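Local coordinates for protein KLLA0E08119p (Kluyveromyces lactis, PDB 3VA7) that probably carboxylates urea to urea-1-carboxylate with ATP, bicarbonate and biotin, this chain being the urea carboxylase part of a bifunctional urea-degrading enzyme, at residues 521-526 with 591-596; 541-546 with 627-632. All blocks are in the same frame, centred on the assembly; numbering follows the deposited sequence.

Contact 1 of 2, residues 521-526 with 591-596; sequences VGNNSK and SIRGGI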
ATOM      1  N   VAL A 521      -8.753 -10.067  26.138  1.00 35.00           N
ATOM      2  CA  VAL A 521      -9.450  -8.815  26.250  1.00 34.63           C
ATOM      3  C   VAL A 521     -10.899  -8.988  25.789  1.00 34.94           C
ATOM      4  O   VAL A 521     -11.695  -8.030  25.820  1.00 34.89           O
ATOM      5  CB  VAL A 521      -8.761  -7.782  25.369  1.00 35.17           C
ATOM      6  CG1 VAL A 521      -9.508  -6.596  25.380  1.00 37.72           C
ATOM      7  CG2 VAL A 521      -7.330  -7.436  25.863  1.00 36.53           C
ATOM      8  N   GLY A 522     -11.275 -10.193  25.363  1.00 34.76           N
ATOM      9  CA  GLY A 522     -12.664 -10.433  24.983  1.00 35.11           C
ATOM     10  C   GLY A 522     -13.036  -9.946  23.581  1.00 36.02           C
ATOM     11  O   GLY A 522     -14.216  -9.792  23.259  1.00 36.61           O
ATOM     12  N   ASN A 523     -12.030  -9.713  22.729  1.00 35.69           N
ATOM     13  CA  ASN A 523     -12.270  -9.362  21.334  1.00 34.13           C
ATOM     14  C   ASN A 523     -12.889 -10.546  20.564  1.00 33.40           C
ATOM     15  O   ASN A 523     -12.490 -11.700  20.763  1.00 32.31           O
ATOM     16  CB  ASN A 523     -10.954  -8.914  20.661  1.00 33.17           C
ATOM     17  CG  ASN A 523     -10.614  -7.427  20.898  1.00 34.44           C
ATOM     18  OD1 ASN A 523     -11.454  -6.630  21.306  1.00 35.04           O
ATOM     19  ND2 ASN A 523      -9.368  -7.049  20.597  1.00 35.68           N
ATOM     20  N   ASN A 524     -13.856 -10.257  19.677  1.00 33.66           N
ATOM     21  CA  ASN A 524     -14.121 -11.128  18.505  1.00 33.33           C
ATOM     22  C   ASN A 524     -12.789 -11.519  17.811  1.00 33.00           C
ATOM     23  O   ASN A 524     -11.860 -10.709  17.764  1.00 32.83           O
ATOM     24  CB  ASN A 524     -15.020 -10.411  17.506  1.00 33.43           C
ATOM     25  CG  ASN A 524     -15.341 -11.278  16.284  1.00 33.97           C
ATOM     26  OD1 ASN A 524     -14.577 -11.281  15.307  1.00 35.35           O
ATOM     27  ND2 ASN A 524     -16.495 -12.001  16.326  1.00 28.07           N
ATOM     28  N   SER A 525     -12.677 -12.723  17.266  1.00 32.48           N
ATOM     29  CA  SER A 525     -11.365 -13.167  16.819  1.00 32.61           C
ATOM     30  C   SER A 525     -10.850 -12.439  15.564  1.00 33.98           C
ATOM     31  O   SER A 525      -9.699 -12.592  15.206  1.00 33.26           O
ATOM     32  CB  SER A 525     -11.391 -14.638  16.554  1.00 32.05           C
ATOM     33  OG  SER A 525     -12.125 -14.867  15.392  1.00 30.15           O
ATOM     34  N   LYS A 526     -11.730 -11.675  14.907  1.00 35.21           N
ATOM     35  CA  LYS A 526     -11.394 -10.872  13.744  1.00 36.94           C
ATOM     36  C   LYS A 526     -10.812  -9.470  14.068  1.00 36.64           C
ATOM     37  O   LYS A 526     -10.551  -8.671  13.162  1.00 36.27           O
ATOM     38  CB  LYS A 526     -12.626 -10.720  12.845  1.00 37.61           C
ATOM     39  CG  LYS A 526     -12.807 -11.840  11.821  1.00 42.78           C
ATOM     40  CD  LYS A 526     -14.264 -12.048  11.317  1.00 50.82           C
ATOM     41  CE  LYS A 526     -14.386 -13.417  10.554  1.00 56.60           C
ATOM     42  NZ  LYS A 526     -15.809 -13.903  10.246  1.00 59.98           N
ATOM     43  N   SER A 591      -3.060  -6.342  22.260  1.00 33.58           N
ATOM     44  CA  SER A 591      -4.452  -6.225  21.858  1.00 35.08           C
ATOM     45  C   SER A 591      -5.163  -5.110  22.597  1.00 35.27           C
ATOM     46  O   SER A 591      -4.744  -4.722  23.662  1.00 37.07           O
ATOM     47  CB  SER A 591      -5.178  -7.547  22.073  1.00 35.82           C
ATOM     48  OG  SER A 591      -5.086  -7.977  23.417  1.00 37.25           O
ATOM     49  N   ILE A 592      -6.238  -4.597  22.035  1.00 35.19           N
ATOM     50  CA  ILE A 592      -6.939  -3.453  22.588  1.00 35.42           C
ATOM     51  C   ILE A 592      -8.369  -3.885  22.469  1.00 36.27           C
ATOM     52  O   ILE A 592      -8.750  -4.349  21.389  1.00 37.23           O
ATOM     53  CB  ILE A 592      -6.889  -2.219  21.674  1.00 35.22           C
ATOM     54  CG1 ILE A 592      -5.487  -1.882  21.139  1.00 36.37           C
ATOM     55  CG2 ILE A 592      -7.595  -1.061  22.299  1.00 32.91           C
ATOM     56  CD1 ILE A 592      -4.375  -2.070  22.074  1.00 41.84           C
ATOM     57  N   ARG A 593      -9.150  -3.799  23.545  1.00 35.96           N
ATOM     58  CA  ARG A 593     -10.559  -4.179  23.478  1.00 36.46           C
ATOM     59  C   ARG A 593     -11.249  -3.396  22.340  1.00 36.59           C
ATOM     60  O   ARG A 593     -11.090  -2.186  22.242  1.00 36.51           O
ATOM     61  CB  ARG A 593     -11.264  -3.956  24.841  1.00 36.35           C
ATOM     62  CG  ARG A 593     -12.631  -4.660  24.931  1.00 35.87           C
ATOM     63  CD  ARG A 593     -13.418  -4.240  26.189  1.00 37.48           C
ATOM     64  NE  ARG A 593     -14.780  -4.765  26.257  1.00 35.76           N
ATOM     65  CZ  ARG A 593     -15.100  -6.066  26.315  1.00 37.32           C
ATOM     66  NH1 ARG A 593     -14.141  -6.997  26.289  1.00 35.81           N
ATOM     67  NH2 ARG A 593     -16.392  -6.446  26.373  1.00 35.95           N
ATOM     68  N   GLY A 594     -11.962  -4.104  21.467  1.00 37.08           N
ATOM     69  CA  GLY A 594     -12.653  -3.494  20.343  1.00 38.21           C
ATOM     70  C   GLY A 594     -11.831  -3.428  19.056  1.00 39.54           C
ATOM     71  O   GLY A 594     -12.374  -3.164  17.984  1.00 40.41           O
ATOM     72  N   GLY A 595     -10.522  -3.641  19.153  1.00 39.45           N
ATOM     73  CA  GLY A 595      -9.672  -3.751  17.984  1.00 40.69           C
ATOM     74  C   GLY A 595      -9.224  -2.400  17.488  1.00 41.58           C
ATOM     75  O   GLY A 595      -9.685  -1.393  18.000  1.00 42.62           O
ATOM     76  N   ILE A 596      -8.324  -2.368  16.501  1.00 41.69           N
ATOM     77  CA  ILE A 596      -7.813  -1.099  15.960  1.00 41.47           C
ATOM     78  C   ILE A 596      -8.518  -0.756  14.640  1.00 42.08           C
ATOM     79  O   ILE A 596      -8.796  -1.655  13.843  1.00 41.85           O
ATOM     80  CB  ILE A 596      -6.299  -1.169  15.708  1.00 41.13           C
ATOM     81  CG1 ILE A 596      -5.537  -1.451  16.993  1.00 38.97           C
ATOM     82  CG2 ILE A 596      -5.802   0.093  15.043  1.00 40.37           C
ATOM     83  CD1 ILE A 596      -4.374  -2.389  16.766  1.00 37.09           C
TER
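The carboxamide of Asn523 lies against the turn that follows strand 587-592 and uses both of its polar atoms on it. OD1 accepts from Gly594 N at 2.6 Å, with the donor in the carbonyl plane and on a lone pair, while ND2 donates to Ile592 O at 2.9 Å along a nearly straight N-H line (164°). CG of Asn523 sits anti to its own carbonyl carbon (chi1 -84°), which carries the amide across to the turn. Ile592 O lies close to the plane of this amide, yet ND2 reaches that oxygen from above the carbonyl plane. Gly595 N, closing the type II turn Ile592-Gly595, comes to the same oxygen from the opposite face, and the two bonds together fix the turn's first carbonyl. A further bond from ND2 to Asn518 OD1 ties the amide back to helix 511-520.

Val521 and Arg593 lie obliquely across one another. CG1 of Val521, anti to the backbone N, lies over the base of the arginine, at its CA and CB, and CG2 faces Ser591 OG, which is bonded to Ala517 O in the helix. From CB the arginine runs extended past the valine and brings its guanidinium edge to Val521 O; NH1 meets this oxygen at 2.7 Å, but the bond is bent and weak (123°), and NH1 also donates to Phe644 O.

Gly522 ends helix 511-520 in a Schellman motif; its positive phi takes the chain out of the helix, and Asn523 comes next, with the end of its side chain at the turn. The arrangement is thus a C-capped helix packed on a type II turn at a strand end, within subdomains A and B of the carboxyltransferase domain.

Contact 2 of 2, residues 541-546 with 627-632; sequences FHTETV and LFLNQP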
ATOM      1  N   PHE A 541      -2.259   6.956  25.300  1.00 47.13           N
ATOM      2  CA  PHE A 541      -3.648   6.671  25.074  1.00 47.77           C
ATOM      3  C   PHE A 541      -4.476   7.918  25.339  1.00 49.06           C
ATOM      4  O   PHE A 541      -4.287   8.578  26.376  1.00 49.89           O
ATOM      5  CB  PHE A 541      -4.086   5.518  25.960  1.00 46.71           C
ATOM      6  CG  PHE A 541      -3.836   4.178  25.367  1.00 44.45           C
ATOM      7  CD1 PHE A 541      -4.865   3.478  24.742  1.00 43.96           C
ATOM      8  CD2 PHE A 541      -2.584   3.607  25.427  1.00 42.44           C
ATOM      9  CE1 PHE A 541      -4.639   2.232  24.198  1.00 43.26           C
ATOM     10  CE2 PHE A 541      -2.342   2.357  24.869  1.00 40.84           C
ATOM     11  CZ  PHE A 541      -3.350   1.677  24.253  1.00 41.21           C
ATOM     12  N   HIS A 542      -5.384   8.230  24.417  1.00 49.26           N
ATOM     13  CA  HIS A 542      -6.125   9.483  24.477  1.00 50.18           C
ATOM     14  C   HIS A 542      -7.521   9.256  24.944  1.00 50.25           C
ATOM     15  O   HIS A 542      -8.364  10.174  25.006  1.00 50.20           O
ATOM     16  CB  HIS A 542      -6.122  10.161  23.117  1.00 49.98           C
ATOM     17  CG  HIS A 542      -4.862  10.893  22.868  1.00 51.40           C
ATOM     18  ND1 HIS A 542      -3.938  10.490  21.930  1.00 51.77           N
ATOM     19  CD2 HIS A 542      -4.321  11.959  23.505  1.00 53.27           C
ATOM     20  CE1 HIS A 542      -2.902  11.309  21.958  1.00 52.62           C
ATOM     21  NE2 HIS A 542      -3.109  12.208  22.906  1.00 53.92           N
ATOM     22  N   THR A 543      -7.754   8.004  25.259  1.00 50.48           N
ATOM     23  CA  THR A 543      -9.068   7.570  25.606  1.00 51.29           C
ATOM     24  C   THR A 543      -8.894   6.330  26.503  1.00 51.43           C
ATOM     25  O   THR A 543      -7.765   5.920  26.777  1.00 51.67           O
ATOM     26  CB  THR A 543      -9.826   7.294  24.339  1.00 50.58           C
ATOM     27  OG1 THR A 543     -11.179   6.979  24.667  1.00 54.53           O
ATOM     28  CG2 THR A 543      -9.187   6.122  23.615  1.00 50.67           C
ATOM     29  N   GLU A 544      -9.982   5.731  26.960  1.00 52.00           N
ATOM     30  CA  GLU A 544      -9.861   4.600  27.889  1.00 52.75           C
ATOM     31  C   GLU A 544     -10.171   3.271  27.243  1.00 51.96           C
ATOM     32  O   GLU A 544     -11.006   3.185  26.357  1.00 52.20           O
ATOM     33  CB  GLU A 544     -10.711   4.801  29.162  1.00 53.10           C
ATOM     34  CG  GLU A 544     -12.223   4.902  28.958  1.00 57.50           C
ATOM     35  CD  GLU A 544     -13.026   4.420  30.191  1.00 65.41           C
ATOM     36  OE1 GLU A 544     -12.605   4.702  31.359  1.00 65.65           O
ATOM     37  OE2 GLU A 544     -14.075   3.739  29.986  1.00 67.42           O
ATOM     38  N   THR A 545      -9.522   2.215  27.718  1.00 51.64           N
ATOM     39  CA  THR A 545      -9.741   0.888  27.142  1.00 50.59           C
ATOM     40  C   THR A 545      -9.079  -0.186  27.998  1.00 49.51           C
ATOM     41  O   THR A 545      -8.504   0.121  29.032  1.00 50.50           O
ATOM     42  CB  THR A 545      -9.195   0.835  25.650  1.00 50.86           C
ATOM     43  OG1 THR A 545      -9.467  -0.441  25.037  1.00 49.98           O
ATOM     44  CG2 THR A 545      -7.702   1.153  25.591  1.00 50.39           C
ATOM     45  N   VAL A 546      -9.152  -1.432  27.533  1.00 47.53           N
ATOM     46  CA  VAL A 546      -8.433  -2.555  28.095  1.00 44.91           C
ATOM     47  C   VAL A 546      -7.360  -3.050  27.085  1.00 43.62           C
ATOM     48  O   VAL A 546      -7.560  -2.975  25.903  1.00 43.72           O
ATOM     49  CB  VAL A 546      -9.432  -3.705  28.486  1.00 45.49           C
ATOM     50  CG1 VAL A 546      -8.729  -4.800  29.256  1.00 44.89           C
ATOM     51  CG2 VAL A 546     -10.654  -3.176  29.261  1.00 42.53           C
ATOM     52  N   LEU A 627      -3.538   6.034  16.002  1.00 47.33           N
ATOM     53  CA  LEU A 627      -4.464   4.979  15.636  1.00 47.45           C
ATOM     54  C   LEU A 627      -5.743   5.001  16.417  1.00 48.13           C
ATOM     55  O   LEU A 627      -5.720   5.055  17.632  1.00 48.59           O
ATOM     56  CB  LEU A 627      -3.786   3.629  15.803  1.00 47.30           C
ATOM     57  CG  LEU A 627      -2.836   3.210  14.686  1.00 45.82           C
ATOM     58  CD1 LEU A 627      -1.488   3.920  14.784  1.00 44.11           C
ATOM     59  CD2 LEU A 627      -2.661   1.731  14.786  1.00 44.32           C
ATOM     60  N   PHE A 628      -6.846   4.889  15.692  1.00 49.01           N
ATOM     61  CA  PHE A 628      -8.189   5.035  16.210  1.00 50.32           C
ATOM     62  C   PHE A 628      -8.760   3.741  16.716  1.00 52.06           C
ATOM     63  O   PHE A 628      -8.482   2.687  16.127  1.00 52.12           O
ATOM     64  CB  PHE A 628      -9.111   5.660  15.135  1.00 50.08           C
ATOM     65  CG  PHE A 628      -8.899   7.130  14.998  1.00 49.89           C
ATOM     66  CD1 PHE A 628      -7.882   7.624  14.175  1.00 50.96           C
ATOM     67  CD2 PHE A 628      -9.619   8.017  15.780  1.00 48.28           C
ATOM     68  CE1 PHE A 628      -7.618   8.996  14.100  1.00 50.35           C
ATOM     69  CE2 PHE A 628      -9.377   9.374  15.716  1.00 48.69           C
ATOM     70  CZ  PHE A 628      -8.364   9.867  14.881  1.00 49.77           C
ATOM     71  N   LEU A 629      -9.558   3.820  17.797  1.00 53.55           N
ATOM     72  CA  LEU A 629     -10.189   2.638  18.398  1.00 55.12           C
ATOM     73  C   LEU A 629     -11.666   2.621  18.122  1.00 57.29           C
ATOM     74  O   LEU A 629     -12.165   3.495  17.425  1.00 57.61           O
ATOM     75  CB  LEU A 629      -9.983   2.587  19.900  1.00 54.31           C
ATOM     76  CG  LEU A 629      -8.587   2.682  20.501  1.00 53.46           C
ATOM     77  CD1 LEU A 629      -8.710   2.236  21.952  1.00 52.00           C
ATOM     78  CD2 LEU A 629      -7.536   1.851  19.739  1.00 51.48           C
ATOM     79  N   ASN A 630     -12.363   1.650  18.706  1.00 59.86           N
ATOM     80  CA  ASN A 630     -13.768   1.414  18.438  1.00 62.73           C
ATOM     81  C   ASN A 630     -14.605   1.470  19.735  1.00 65.23           C
ATOM     82  O   ASN A 630     -15.189   0.454  20.146  1.00 65.61           O
ATOM     83  CB  ASN A 630     -13.894   0.055  17.732  1.00 62.35           C
ATOM     84  CG  ASN A 630     -15.331  -0.475  17.674  1.00 64.07           C
ATOM     85  OD1 ASN A 630     -16.300   0.303  17.678  1.00 67.80           O
ATOM     86  ND2 ASN A 630     -15.475  -1.810  17.604  1.00 62.28           N
ATOM     87  N   GLN A 631     -14.645   2.636  20.393  1.00 68.22           N
ATOM     88  CA  GLN A 631     -15.557   2.860  21.549  1.00 70.93           C
ATOM     89  C   GLN A 631     -17.006   2.932  21.016  1.00 72.36           C
ATOM     90  O   GLN A 631     -17.367   3.889  20.295  1.00 71.47           O
ATOM     91  CB  GLN A 631     -15.224   4.176  22.285  1.00 71.45           C
ATOM     92  CG  GLN A 631     -15.152   4.127  23.839  1.00 73.73           C
ATOM     93  CD  GLN A 631     -13.684   4.014  24.364  1.00 76.40           C
ATOM     94  OE1 GLN A 631     -13.166   4.911  25.064  1.00 75.18           O
ATOM     95  NE2 GLN A 631     -13.014   2.916  23.993  1.00 76.83           N
ATOM     96  N   PRO A 632     -17.848   1.932  21.373  1.00 74.23           N
ATOM     97  CA  PRO A 632     -19.225   1.871  20.793  1.00 75.75           C
ATOM     98  C   PRO A 632     -20.041   3.200  20.889  1.00 77.12           C
ATOM     99  O   PRO A 632     -20.709   3.576  19.917  1.00 76.93           O
ATOM    100  CB  PRO A 632     -19.895   0.713  21.556  1.00 75.75           C
ATOM    101  CG  PRO A 632     -19.014   0.514  22.860  1.00 75.52           C
ATOM    102  CD  PRO A 632     -17.616   0.914  22.428  1.00 74.59           C
TER
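Thr543 meets the loop after strand 626-628 with both branches of its side chain. Its OG1, anti to the backbone N (chi1 -175°), lies 2.9 Å from the amide atom modelled as OE1 of Gln631, an amide that is probably turned over in the model; the two side chains come from opposite directions. The methyl CG2 of Thr543 is directed at Leu629 CD1, at 4.3 Å. At Glu544 it is mainly the backbone that faces the glutamine: the carbonyl O lies 3.1 Å from both OE1 and NE2 of Gln631. Glu544 CG passes the modelled Gln631 OE1 at 4.0 Å, the side chains crossing at about a right angle.

Here the chain passes from one antiparallel sheet of the carboxyltransferase domain to another, since strand 538-541 belongs to the sheet that ends in 626-628, whereas strand 545-550 pairs with 587-592 in the other. Residues 542-544 are therefore the connection from sheet to sheet, and the segment 627-632 runs beside it.

With Thr545 the second strand begins. Its CG2 touches Leu629 CD1 at 3.9 Å, again with the side chains nearly perpendicular. Leu629 itself is buried, with Phe478 also against it.

Contact 1 and contact 2 lie side by side, their centres about 11 Å apart, and share the sheet in which strands 587-592 and 545-550 are neighbours. Arg593 N probably donates to Val546 O (3.0 Å), continuing the strand pairing into the turn of contact 1. Ile592, whose carbonyl belongs to contact 1, sends its side chain the other way: its CG2 packs on Leu629 CD1 at 3.5 Å and beside the hydroxyl of Thr545, both of contact 2. A weak bond from Asn630 ND2 to Gly594 O adds a polar tie. None of the residues lining the biotin, urea or sodium sites belongs to either contact.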